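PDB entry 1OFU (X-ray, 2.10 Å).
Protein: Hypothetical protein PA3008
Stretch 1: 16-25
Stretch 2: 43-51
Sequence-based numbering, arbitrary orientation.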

# COMPACT_ATOMS: atom_id res chain seq x y z
N CYS D 16 6.39 -6.17 13.34
CA CYS D 16 7.39 -5.93 12.31
C CYS D 16 6.91 -6.50 10.96
O CYS D 16 7.11 -5.88 9.92
CB CYS D 16 8.73 -6.57 12.70
SG CYS D 16 9.49 -5.84 14.19
N LEU D 17 6.26 -7.66 11.00
CA LEU D 17 5.75 -8.28 9.77
C LEU D 17 4.62 -7.48 9.13
O LEU D 17 4.63 -7.25 7.93
CB LEU D 17 5.24 -9.70 10.05
CG LEU D 17 6.30 -10.79 10.22
CD1 LEU D 17 5.63 -12.08 10.71
CD2 LEU D 17 7.01 -11.03 8.89
N THR D 18 3.63 -7.08 9.92
CA THR D 18 2.51 -6.33 9.39
C THR D 18 2.93 -4.95 8.86
O THR D 18 2.30 -4.41 7.95
CB THR D 18 1.38 -6.19 10.45
OG1 THR D 18 0.14 -5.93 9.79
CG2 THR D 18 1.67 -5.06 11.42
N LEU D 19 3.98 -4.37 9.43
CA LEU D 19 4.46 -3.07 8.96
C LEU D 19 5.23 -3.25 7.65
O LEU D 19 5.31 -2.33 6.84
CB LEU D 19 5.36 -2.41 10.01
CG LEU D 19 4.66 -1.77 11.22
CD1 LEU D 19 5.69 -1.39 12.28
CD2 LEU D 19 3.86 -0.56 10.76
N LEU D 20 5.80 -4.44 7.45
CA LEU D 20 6.56 -4.74 6.24
C LEU D 20 5.67 -4.92 5.02
O LEU D 20 5.96 -4.43 3.93
CB LEU D 20 7.37 -6.03 6.46
CG LEU D 20 8.28 -6.55 5.35
CD1 LEU D 20 9.45 -5.60 5.15
CD2 LEU D 20 8.80 -7.94 5.71
N ALA D 21 4.57 -5.64 5.23
CA ALA D 21 3.60 -5.97 4.18
C ALA D 21 3.26 -4.89 3.15
O ALA D 21 3.33 -5.13 1.95
CB ALA D 21 2.33 -6.50 4.82
N PRO D 22 2.86 -3.69 3.61
CA PRO D 22 2.52 -2.64 2.64
C PRO D 22 3.65 -2.22 1.71
O PRO D 22 3.40 -1.83 0.57
CB PRO D 22 2.03 -1.49 3.53
CG PRO D 22 2.67 -1.75 4.85
CD PRO D 22 2.61 -3.24 4.99
N ILE D 23 4.88 -2.32 2.18
CA ILE D 23 6.03 -1.94 1.36
C ILE D 23 6.30 -3.01 0.31
O ILE D 23 6.54 -2.71 -0.87
CB ILE D 23 7.28 -1.75 2.24
CG1 ILE D 23 7.07 -0.55 3.17
CG2 ILE D 23 8.51 -1.58 1.37
CD1 ILE D 23 8.18 -0.34 4.15
N LEU D 24 6.25 -4.27 0.73
CA LEU D 24 6.47 -5.38 -0.18
C LEU D 24 5.33 -5.43 -1.18
O LEU D 24 5.53 -5.67 -2.36
CB LEU D 24 6.54 -6.70 0.58
CG LEU D 24 7.81 -6.90 1.41
CD1 LEU D 24 7.84 -8.33 1.94
CD2 LEU D 24 9.03 -6.64 0.54
N ARG D 25 4.12 -5.18 -0.69
CA ARG D 25 2.93 -5.18 -1.53
C ARG D 25 3.09 -4.09 -2.60
O ARG D 25 2.93 -4.34 -3.79
CB ARG D 25 1.71 -4.92 -0.63
CG ARG D 25 0.34 -5.00 -1.27
CD ARG D 25 -0.70 -5.39 -0.22
NE ARG D 25 -0.60 -4.60 1.01
CZ ARG D 25 -0.62 -5.11 2.24
NH1 ARG D 25 -0.52 -4.31 3.30
NH2 ARG D 25 -0.75 -6.42 2.44
N ALA D 43 12.53 -17.23 7.59
CA ALA D 43 11.57 -18.33 7.53
C ALA D 43 10.14 -17.84 7.69
O ALA D 43 9.21 -18.45 7.18
CB ALA D 43 11.89 -19.35 8.62
N SER D 44 9.98 -16.74 8.40
CA SER D 44 8.66 -16.15 8.62
C SER D 44 7.97 -15.81 7.30
O SER D 44 6.75 -15.98 7.17
CB SER D 44 8.80 -14.89 9.48
OG SER D 44 7.53 -14.45 9.92
N LEU D 45 8.72 -15.32 6.32
CA LEU D 45 8.13 -14.97 5.03
C LEU D 45 7.93 -16.19 4.13
O LEU D 45 8.65 -16.38 3.17
CB LEU D 45 8.99 -13.95 4.28
CG LEU D 45 8.84 -12.48 4.69
CD1 LEU D 45 9.46 -12.27 6.07
CD2 LEU D 45 9.52 -11.61 3.66
N THR D 46 6.93 -16.99 4.47
CA THR D 46 6.62 -18.18 3.69
C THR D 46 5.86 -17.74 2.46
O THR D 46 5.38 -16.60 2.38
CB THR D 46 5.70 -19.13 4.47
OG1 THR D 46 4.47 -18.46 4.76
CG2 THR D 46 6.36 -19.55 5.78
N HIS D 47 5.74 -18.63 1.48
CA HIS D 47 5.00 -18.31 0.28
C HIS D 47 3.56 -17.97 0.64
O HIS D 47 2.92 -17.15 -0.01
CB HIS D 47 5.05 -19.48 -0.71
CG HIS D 47 6.34 -19.59 -1.46
ND1 HIS D 47 6.39 -19.97 -2.78
CD2 HIS D 47 7.62 -19.37 -1.08
CE1 HIS D 47 7.65 -19.98 -3.18
NE2 HIS D 47 8.42 -19.62 -2.17
N GLU D 48 3.06 -18.60 1.70
CA GLU D 48 1.69 -18.35 2.14
C GLU D 48 1.53 -16.95 2.73
O GLU D 48 0.55 -16.27 2.46
CB GLU D 48 1.25 -19.39 3.17
CG GLU D 48 0.18 -20.32 2.63
CD GLU D 48 -0.97 -19.58 1.98
OE1 GLU D 48 -1.67 -18.81 2.68
OE2 GLU D 48 -1.19 -19.75 0.76
N TRP D 49 2.50 -16.53 3.53
CA TRP D 49 2.44 -15.20 4.12
C TRP D 49 2.46 -14.17 3.01
O TRP D 49 1.69 -13.21 3.03
CB TRP D 49 3.63 -14.95 5.05
CG TRP D 49 3.58 -13.60 5.72
CD1 TRP D 49 2.95 -13.28 6.89
CD2 TRP D 49 4.12 -12.37 5.21
NE1 TRP D 49 3.07 -11.93 7.15
CE2 TRP D 49 3.78 -11.35 6.13
CE3 TRP D 49 4.86 -12.03 4.07
CZ2 TRP D 49 4.16 -10.01 5.95
CZ3 TRP D 49 5.24 -10.69 3.89
CH2 TRP D 49 4.89 -9.70 4.83
N LEU D 50 3.34 -14.37 2.04
CA LEU D 50 3.49 -13.44 0.92
C LEU D 50 2.22 -13.32 0.09
O LEU D 50 1.87 -12.22 -0.37
CB LEU D 50 4.66 -13.89 0.02
CG LEU D 50 6.03 -13.71 0.67
CD1 LEU D 50 7.10 -14.40 -0.16
CD2 LEU D 50 6.33 -12.23 0.82
N ARG D 51 1.52 -14.43 -0.09
CA ARG D 51 0.27 -14.41 -0.83
C ARG D 51 -0.79 -13.72 0.01
O ARG D 51 -1.57 -12.92 -0.52
CB ARG D 51 -0.18 -15.83 -1.19
CG ARG D 51 0.68 -16.51 -2.27
CD ARG D 51 -0.07 -17.66 -2.92
NE ARG D 51 -0.20 -18.83 -2.05
CZ ARG D 51 0.80 -19.64 -1.73
NH1 ARG D 51 0.59 -20.68 -0.94
NH2 ARG D 51 2.02 -19.42 -2.21

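Helix 16-25 packs against the loop and first helical turn of stretch 43-51 through apolar side chains, with no hydrogen bond or salt bridge between them. The helix axes cross at -66° and come no closer than 11.7 Å, a gap wide enough to be filled by large side chains; together the two stretches bury 319 Å². Leu17, Leu20 and Leu24 point their CA-to-CB bonds toward the other stretch. Their spacing of three and four residues places the leucines along one side of the helix. In the backbone register, Ala21 CA lies 8.2 Å from Leu50 CA.

Trp49 is the centre of the contact and has the largest covered area, 90 Å². Its chi1 is t (-178°) and its chi2 is 88°, so the indole extends from the backbone and turns its six-membered ring to the first helix. The far atoms of that ring, CZ2, CH2 and CZ3, make the closest approaches. Trp49 CZ2 lies 3.4 Å from Leu17 O, which sits at the ring edge, near its plane; this carbonyl also accepts the backbone bond from Ala21 N (Ala21 N to Leu17 O, 3.1 Å). At another point on the edge, Trp49 CZ3 is 4.0 Å from Leu24 CD1. Between these, Trp49 CH2 approaches Ala21, 4.0 Å from Ala21 CA and 4.1 Å from Ala21 CB. The CA-to-CB bond of Ala21 points sideways, and the ring lies about as near its CA as its CB.

Leu17 (chi1 m, chi2 t) has Leu17 CD2 at 3.9 Å from Leu45 CD1 and 4.2 Å from Trp49 CZ2. Leu17 CD1 makes the shorter approach to Ser44 OG at 3.1 Å, a tight approach of a methyl to a hydroxyl, with Leu17 CD2 at 3.6 Å from the same atom. Ser44, exposed and with chi1 t, directs its CA-to-CB bond toward the helix. Leu24 has the same m, t rotamer, and Leu24 CD1 fits among three side chains: Trp49 CZ3, Leu45 CD2 at 4.1 Å and Leu50 CD2 at 4.3 Å. Leu20 differs, with chi1 t and chi2 p; this conformation carries Leu20 CD2 to 4.3 Å from Leu45 CD2 and 4.4 Å from Trp49 CH2. Leu45 and Leu50 both start sideways, but their ends come nearer the helix. In Leu45 the m, p rotamer brings both methyls up to Leu20 CD2, while CD1 also meets Leu17 and CD2 also meets Leu24.

The start of the second helix is fixed locally. Thr46, chi1 p, occupies the N-cap position, and Thr46 OG1 accepts from Trp49 N (3.0 Å, 159°), satisfying an amide in the first turn and tying the cap to the residue that bears the central indole. Beyond reach of helix 16-25, Arg51 NH1 and Glu48 OE2 form a salt bridge at 2.6 Å, though its hydrogen bond is weak at 123°. In the first helix, Pro22 has no amide hydrogen to donate, and the helix is kinked at Pro22 and Ile23.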